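Local coordinates for protein oxidoreductase (PDB 3Q2K) that probably oxidises the sugar of UDP-GlcNAcA with NAD as cofactor, a step required for making 2,3-diacetamido-2,3-dideoxy-D-mannuronic acid, at residues Asp86-Gly91 with Ala115-Val120; Gln167-Arg172 with Pro301-Ile306. All blocks are in the same frame, centred on the assembly; numbering follows the deposited sequence.

Contact 1. Residues Asp86-Gly91 with Ala115-Val120; sequences DMLAQG and AGRHVV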
ATOM      1  N   ASP C  86      41.449   3.594  27.775  1.00 30.99           N
ATOM      2  CA  ASP C  86      42.717   3.944  28.403  1.00 41.88           C
ATOM      3  C   ASP C  86      43.082   5.374  28.035  1.00 48.97           C
ATOM      4  O   ASP C  86      43.468   6.178  28.890  1.00 33.24           O
ATOM      5  CB  ASP C  86      43.840   3.004  27.965  1.00 55.61           C
ATOM      6  CG  ASP C  86      43.516   1.552  28.258  1.00 63.61           C
ATOM      7  OD1 ASP C  86      42.585   1.333  29.061  1.00100.00           O
ATOM      8  OD2 ASP C  86      44.164   0.651  27.682  1.00 84.18           O
ATOM      9  N   MET C  87      42.920   5.677  26.752  1.00 43.12           N
ATOM     10  CA  MET C  87      43.373   6.961  26.241  1.00 38.85           C
ATOM     11  C   MET C  87      42.573   8.051  26.943  1.00 71.12           C
ATOM     12  O   MET C  87      43.057   9.142  27.230  1.00 36.63           O
ATOM     13  CB  MET C  87      43.160   7.037  24.733  1.00 48.48           C
ATOM     14  CG  MET C  87      43.289   8.455  24.212  1.00 29.19           C
ATOM     15  SD  MET C  87      43.271   8.307  22.418  1.00 58.42           S
ATOM     16  CE  MET C  87      44.038   9.827  21.853  1.00 51.89           C
ATOM     17  N   LEU C  88      41.332   7.719  27.272  1.00 36.19           N
ATOM     18  CA  LEU C  88      40.466   8.705  27.896  1.00 35.50           C
ATOM     19  C   LEU C  88      40.736   8.700  29.396  1.00 83.28           C
ATOM     20  O   LEU C  88      40.648   9.740  30.044  1.00 38.10           O
ATOM     21  CB  LEU C  88      38.996   8.351  27.655  1.00 35.97           C
ATOM     22  CG  LEU C  88      38.505   8.593  26.225  1.00 64.43           C
ATOM     23  CD1 LEU C  88      37.165   7.915  26.063  1.00 26.66           C
ATOM     24  CD2 LEU C  88      38.340  10.059  25.847  1.00 19.77           C
ATOM     25  N   ALA C  89      41.037   7.542  29.973  1.00 57.95           N
ATOM     26  CA  ALA C  89      41.409   7.535  31.386  1.00 50.80           C
ATOM     27  C   ALA C  89      42.727   8.268  31.622  1.00 51.19           C
ATOM     28  O   ALA C  89      42.829   9.117  32.502  1.00 34.56           O
ATOM     29  CB  ALA C  89      41.464   6.127  31.952  1.00 35.58           C
ATOM     30  N   GLN C  90      43.740   8.024  30.800  1.00 38.99           N
ATOM     31  CA  GLN C  90      45.038   8.588  31.125  1.00 46.91           C
ATOM     32  C   GLN C  90      45.387   9.811  30.287  1.00 62.58           C
ATOM     33  O   GLN C  90      46.269  10.585  30.647  1.00 51.13           O
ATOM     34  CB  GLN C  90      46.060   7.456  31.003  1.00 44.43           C
ATOM     35  CG  GLN C  90      45.666   6.349  31.973  1.00 27.53           C
ATOM     36  CD  GLN C  90      46.462   5.065  31.847  1.00100.00           C
ATOM     37  OE1 GLN C  90      46.309   4.317  30.880  1.00 81.16           O
ATOM     38  NE2 GLN C  90      47.287   4.785  32.850  1.00100.00           N
ATOM     39  N   GLY C  91      44.687  10.024  29.179  1.00 43.02           N
ATOM     40  CA  GLY C  91      45.059  11.131  28.301  1.00 57.70           C
ATOM     41  C   GLY C  91      44.440  12.458  28.698  1.00 65.76           C
ATOM     42  O   GLY C  91      43.508  12.490  29.500  1.00 41.56           O
ATOM     43  N   ALA C 115      33.340  11.511  28.842  1.00 35.84           N
ATOM     44  CA  ALA C 115      34.584  11.891  29.503  1.00 35.88           C
ATOM     45  C   ALA C 115      34.908  13.359  29.258  1.00 42.47           C
ATOM     46  O   ALA C 115      35.990  13.857  29.575  1.00 33.83           O
ATOM     47  CB  ALA C 115      35.724  11.028  28.990  1.00 29.97           C
ATOM     48  N   GLY C 116      33.967  14.049  28.627  1.00 36.71           N
ATOM     49  CA  GLY C 116      33.990  15.506  28.629  1.00 36.54           C
ATOM     50  C   GLY C 116      34.867  16.198  27.609  1.00 18.74           C
ATOM     51  O   GLY C 116      35.226  17.353  27.831  1.00 42.18           O
ATOM     52  N   ARG C 117      35.222  15.555  26.499  1.00 28.92           N
ATOM     53  CA  ARG C 117      35.960  16.273  25.461  1.00 25.35           C
ATOM     54  C   ARG C 117      35.205  16.396  24.138  1.00 44.34           C
ATOM     55  O   ARG C 117      34.236  15.691  23.848  1.00 26.31           O
ATOM     56  CB  ARG C 117      37.331  15.651  25.181  1.00 36.46           C
ATOM     57  CG  ARG C 117      37.855  14.724  26.259  1.00 62.96           C
ATOM     58  CD  ARG C 117      38.706  15.400  27.324  1.00 36.96           C
ATOM     59  NE  ARG C 117      39.054  14.344  28.270  1.00 78.30           N
ATOM     60  CZ  ARG C 117      40.064  13.501  28.089  1.00 35.91           C
ATOM     61  NH1 ARG C 117      40.842  13.644  27.025  1.00 44.92           N
ATOM     62  NH2 ARG C 117      40.310  12.540  28.971  1.00 47.40           N
ATOM     63  N   HIS C 118      35.690  17.300  23.298  1.00 34.38           N
ATOM     64  CA  HIS C 118      35.086  17.514  21.989  1.00 24.59           C
ATOM     65  C   HIS C 118      35.340  16.326  21.064  1.00100.00           C
ATOM     66  O   HIS C 118      36.266  15.555  21.323  1.00 29.29           O
ATOM     67  CB  HIS C 118      35.668  18.801  21.406  1.00 36.97           C
ATOM     68  CG  HIS C 118      35.536  19.945  22.357  1.00 52.88           C
ATOM     69  ND1 HIS C 118      34.306  20.452  22.716  1.00 52.27           N
ATOM     70  CD2 HIS C 118      36.459  20.612  23.090  1.00 33.07           C
ATOM     71  CE1 HIS C 118      34.477  21.407  23.613  1.00 30.67           C
ATOM     72  NE2 HIS C 118      35.773  21.537  23.838  1.00 60.56           N
ATOM     73  N   VAL C 119      34.517  16.168  20.028  1.00 30.19           N
ATOM     74  CA  VAL C 119      34.635  15.044  19.101  1.00 33.18           C
ATOM     75  C   VAL C 119      34.681  15.589  17.684  1.00 16.35           C
ATOM     76  O   VAL C 119      33.862  16.435  17.323  1.00 26.65           O
ATOM     77  CB  VAL C 119      33.391  14.145  19.119  1.00 39.88           C
ATOM     78  CG1 VAL C 119      33.450  13.121  17.981  1.00 18.61           C
ATOM     79  CG2 VAL C 119      33.196  13.546  20.502  1.00 33.69           C
ATOM     80  N   VAL C 120      35.684  15.147  16.932  1.00 34.96           N
ATOM     81  CA  VAL C 120      35.690  15.374  15.491  1.00 35.05           C
ATOM     82  C   VAL C 120      35.459  14.010  14.855  1.00 47.76           C
ATOM     83  O   VAL C 120      36.369  13.183  14.858  1.00 24.90           O
ATOM     84  CB  VAL C 120      36.993  16.008  14.966  1.00 28.61           C
ATOM     85  CG1 VAL C 120      36.906  16.247  13.469  1.00 26.71           C
ATOM     86  CG2 VAL C 120      37.270  17.332  15.659  1.00 21.63           C
TER
HETATM   87  O   HOH W   1      42.745  11.584  26.327  1.00 30.62           O
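Ala115, the first residue past the end of helix 105-114, turns its methyl group toward helix 84-90 and meets one branch of Leu88, CB to CD2 at 4.2 Å. That leucine is buried: it packs between helix 84-90 and helix 105-114, against Glu111 and Val112 of the latter and over Leu96 of strand 95-98. Gly116 follows with positive phi (83°) and turns the chain toward strand 118-121. Both segments belong to the NAD-binding Rossmann fold, a parallel sheet in which strands 95-98 and 118-121 are neighbours joined through helix 105-114 in a right-handed beta-alpha-beta crossover; the contact lies at the end of that helix, and the side chain of Leu88 is about 10 Å from the bound NADH. Arg117 then sends its side chain back toward the end of helix 84-90. A bend at chi2 (-91°) swings the guanidinium to the carbonyls there, and NE makes a weak bond of 3.4 Å to Ala115 O that may help to steady the group. NH2 lies 3.0 Å from Leu88 O and gives a weak, strongly bent bond to Gly91 O, 3.2 Å long, with that oxygen oblique to the group. CD2 of Leu88 sits over one guanidinium face. NH1 works at the edge, giving a hydrogen bond to Ala93 O and another, of 2.9 Å, to a water in the guanidinium plane; the same water donates to Met87 O at 2.6 Å. Beyond Arg117, strand 118-121 pairs with strands 95-98 and 146-148.

Contact 2. Residues Gln167-Arg172 with Pro301-Ile306; sequences QGRFGR and PDDDKI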
ATOM      1  N   GLN C 167      22.607  34.085  -2.853  1.00 45.56           N
ATOM      2  CA  GLN C 167      22.135  35.425  -3.195  1.00 29.08           C
ATOM      3  C   GLN C 167      21.045  35.392  -4.254  1.00 34.30           C
ATOM      4  O   GLN C 167      20.909  36.344  -5.020  1.00 56.07           O
ATOM      5  CB  GLN C 167      23.292  36.215  -3.800  1.00 47.14           C
ATOM      6  CG  GLN C 167      24.495  36.277  -2.882  1.00 37.70           C
ATOM      7  CD  GLN C 167      25.754  36.417  -3.697  1.00 59.77           C
ATOM      8  OE1 GLN C 167      25.692  36.491  -4.927  1.00 58.18           O
ATOM      9  NE2 GLN C 167      26.893  36.440  -3.015  1.00 64.79           N
ATOM     10  N   GLY C 168      20.320  34.282  -4.337  1.00 37.35           N
ATOM     11  CA  GLY C 168      19.230  34.192  -5.296  1.00 37.98           C
ATOM     12  C   GLY C 168      19.599  34.317  -6.762  1.00 29.87           C
ATOM     13  O   GLY C 168      18.698  34.522  -7.571  1.00 31.11           O
ATOM     14  N   ARG C 169      20.863  34.170  -7.156  1.00 31.20           N
ATOM     15  CA  ARG C 169      21.189  34.249  -8.588  1.00 21.07           C
ATOM     16  C   ARG C 169      20.607  33.190  -9.526  1.00 30.09           C
ATOM     17  O   ARG C 169      20.537  33.393 -10.737  1.00 21.67           O
ATOM     18  CB  ARG C 169      22.704  34.315  -8.772  1.00 35.24           C
ATOM     19  CG  ARG C 169      23.322  35.487  -8.023  1.00 57.83           C
ATOM     20  CD  ARG C 169      24.839  35.486  -8.161  1.00 77.29           C
ATOM     21  NE  ARG C 169      25.222  35.606  -9.565  1.00 30.00           N
ATOM     22  CZ  ARG C 169      26.408  35.286 -10.073  1.00100.00           C
ATOM     23  NH1 ARG C 169      26.636  35.446 -11.374  1.00 28.13           N
ATOM     24  NH2 ARG C 169      27.348  34.790  -9.277  1.00 52.19           N
ATOM     25  N   PHE C 170      20.214  32.026  -9.020  1.00 38.04           N
ATOM     26  CA  PHE C 170      19.626  31.007  -9.879  1.00 26.84           C
ATOM     27  C   PHE C 170      18.148  31.228 -10.133  1.00 23.54           C
ATOM     28  O   PHE C 170      17.595  30.621 -11.050  1.00 26.71           O
ATOM     29  CB  PHE C 170      19.713  29.617  -9.257  1.00 40.50           C
ATOM     30  CG  PHE C 170      21.050  28.984  -9.442  1.00 20.61           C
ATOM     31  CD1 PHE C 170      21.303  28.235 -10.576  1.00 40.87           C
ATOM     32  CD2 PHE C 170      22.035  29.125  -8.485  1.00 23.08           C
ATOM     33  CE1 PHE C 170      22.521  27.614 -10.720  1.00 25.56           C
ATOM     34  CE2 PHE C 170      23.268  28.525  -8.634  1.00 23.82           C
ATOM     35  CZ  PHE C 170      23.513  27.784  -9.773  1.00 19.19           C
ATOM     36  N   GLY C 171      17.546  32.133  -9.370  1.00 26.51           N
ATOM     37  CA  GLY C 171      16.088  32.163  -9.311  1.00 28.58           C
ATOM     38  C   GLY C 171      15.582  30.828  -8.796  1.00 24.00           C
ATOM     39  O   GLY C 171      16.284  30.063  -8.126  1.00 33.03           O
ATOM     40  N   ARG C 172      14.343  30.520  -9.164  1.00 31.23           N
ATOM     41  CA  ARG C 172      13.699  29.253  -8.830  1.00 31.42           C
ATOM     42  C   ARG C 172      14.592  28.133  -9.353  1.00 48.30           C
ATOM     43  O   ARG C 172      14.849  28.111 -10.552  1.00 26.47           O
ATOM     44  CB  ARG C 172      12.364  29.227  -9.573  1.00 32.26           C
ATOM     45  CG  ARG C 172      11.434  28.069  -9.273  1.00 34.64           C
ATOM     46  CD  ARG C 172      11.192  28.064  -7.780  1.00 39.85           C
ATOM     47  NE  ARG C 172      10.444  26.870  -7.415  1.00 47.11           N
ATOM     48  CZ  ARG C 172       9.177  26.683  -7.763  1.00 64.84           C
ATOM     49  NH1 ARG C 172       8.533  25.592  -7.366  1.00 21.97           N
ATOM     50  NH2 ARG C 172       8.577  27.595  -8.514  1.00 46.07           N
ATOM     51  N   PRO C 301      30.980  39.759  -9.765  1.00 47.07           N
ATOM     52  CA  PRO C 301      32.436  39.655  -9.718  1.00 46.33           C
ATOM     53  C   PRO C 301      32.960  38.219  -9.663  1.00 52.06           C
ATOM     54  O   PRO C 301      33.893  37.892 -10.397  1.00 78.81           O
ATOM     55  CB  PRO C 301      32.778  40.376  -8.413  1.00 52.21           C
ATOM     56  CG  PRO C 301      31.699  41.402  -8.284  1.00 52.01           C
ATOM     57  CD  PRO C 301      30.452  40.743  -8.806  1.00 45.46           C
ATOM     58  N   ASP C 302      32.383  37.367  -8.821  1.00 33.61           N
ATOM     59  CA  ASP C 302      32.706  35.943  -8.822  1.00 73.95           C
ATOM     60  C   ASP C 302      32.800  35.291 -10.201  1.00 37.58           C
ATOM     61  O   ASP C 302      33.589  34.366 -10.399  1.00 47.64           O
ATOM     62  CB  ASP C 302      31.729  35.160  -7.941  1.00 60.17           C
ATOM     63  CG  ASP C 302      31.974  35.396  -6.466  1.00 86.70           C
ATOM     64  OD1 ASP C 302      32.740  36.330  -6.151  1.00 72.15           O
ATOM     65  OD2 ASP C 302      31.421  34.659  -5.623  1.00 56.23           O
ATOM     66  N   ASP C 303      31.987  35.728 -11.157  1.00 40.05           N
ATOM     67  CA  ASP C 303      32.177  35.305 -12.544  1.00 47.28           C
ATOM     68  C   ASP C 303      33.643  35.269 -12.962  1.00 56.82           C
ATOM     69  O   ASP C 303      34.052  34.401 -13.732  1.00 53.33           O
ATOM     70  CB  ASP C 303      31.404  36.205 -13.516  1.00 37.45           C
ATOM     71  CG  ASP C 303      29.905  36.149 -13.288  1.00100.00           C
ATOM     72  OD1 ASP C 303      29.414  35.150 -12.718  1.00 56.01           O
ATOM     73  OD2 ASP C 303      29.214  37.115 -13.674  1.00 48.61           O
ATOM     74  N   ASP C 304      34.444  36.214 -12.480  1.00 48.14           N
ATOM     75  CA  ASP C 304      35.856  36.199 -12.843  1.00 88.74           C
ATOM     76  C   ASP C 304      36.725  35.284 -11.989  1.00 72.52           C
ATOM     77  O   ASP C 304      37.943  35.275 -12.160  1.00 56.99           O
ATOM     78  CB  ASP C 304      36.449  37.608 -12.799  1.00 64.08           C
ATOM     79  CG  ASP C 304      35.660  38.589 -13.641  1.00100.00           C
ATOM     80  OD1 ASP C 304      35.369  38.258 -14.810  1.00 95.26           O
ATOM     81  OD2 ASP C 304      35.330  39.675 -13.114  1.00100.00           O
ATOM     82  N   LYS C 305      36.141  34.505 -11.086  1.00 43.81           N
ATOM     83  CA  LYS C 305      36.950  33.842 -10.068  1.00 40.66           C
ATOM     84  C   LYS C 305      37.075  32.342 -10.322  1.00 47.53           C
ATOM     85  O   LYS C 305      37.597  31.590  -9.493  1.00 32.82           O
ATOM     86  CB  LYS C 305      36.328  34.067  -8.688  1.00 40.30           C
ATOM     87  CG  LYS C 305      36.534  35.443  -8.072  1.00 52.64           C
ATOM     88  CD  LYS C 305      36.381  35.362  -6.554  1.00100.00           C
ATOM     89  CE  LYS C 305      35.877  36.657  -5.929  1.00 87.76           C
ATOM     90  NZ  LYS C 305      36.366  37.865  -6.655  1.00 90.86           N
ATOM     91  N   ILE C 306      36.571  31.918 -11.477  1.00 30.84           N
ATOM     92  CA  ILE C 306      36.359  30.497 -11.744  1.00 29.06           C
ATOM     93  C   ILE C 306      37.604  29.662 -12.006  1.00100.00           C
ATOM     94  O   ILE C 306      37.794  28.577 -11.444  1.00 30.25           O
ATOM     95  CB  ILE C 306      35.482  30.255 -12.980  1.00 58.90           C
ATOM     96  CG1 ILE C 306      34.136  30.953 -12.773  1.00 47.20           C
ATOM     97  CG2 ILE C 306      35.408  28.745 -13.219  1.00 37.51           C
ATOM     98  CD1 ILE C 306      33.293  31.055 -14.020  1.00 70.91           C
TER
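The guanidinium of Arg169 receives Asp303 OD1 at its edge, close to its plane, and makes a cation-pi contact with the ring of Phe296. In the C-terminal alpha/beta domain of this oxidoreductase family, the resulting salt bridge joins the loop between helix 156-166 and strand 173-181 to the 3-10 turn 301-304 that leads into helix 306-315. NH1 donates to OD1 over 3.1 Å in a nearly straight hydrogen bond (167°), reaching the syn side of the carboxylate although the two flat groups are turned 52° against each other. One nitrogen and one oxygen thus carry the bridge: Asp303 OD2 lies 3.8 Å from NH1. Gly168, with positive phi, is the C-prime residue of a Schellman motif ending helix 156-166, and a type I turn from Gly168 to Gly171 follows. Arg169 is therefore the first central residue of that turn. Its CG stands anti to the carbonyl carbon, and a bend at chi3 (61°) aims the guanidinium at the aspartate. Phe170, beside it, meets Phe296 edge-to-face. Asp303 is held from its own side as well, since OD2 accepts a hydrogen bond from His300 N. Asp302, opposite in charge to Arg169 but too far for a salt bridge at 5.5 Å (NH2 to OD2), may add to the negative potential that favours the guanidinium. Asp303 OD1 takes a further hydrogen bond, from Trp294 NE1.

How the contacts relate
Contacts 1 and 2 lie on opposite sides of the chain's centre, 44 Å apart between their own centres and about 27 Å at their nearest atoms, and share no element. Residues 86-91 and 115-120 belong to the nucleotide-binding domain, 167-172 and 301-306 to the C-terminal one. Both are partly buried and use an arginine beside a helix end or turn, but the partners differ. In contact 1 a buried leucine supplies apolar packing and the guanidinium meets backbone carbonyls and water. Contact 2 buries less surface, 96 against 183 Å², and rests on a charged pair between a turn and a 3-10 segment, away from the annotated sites.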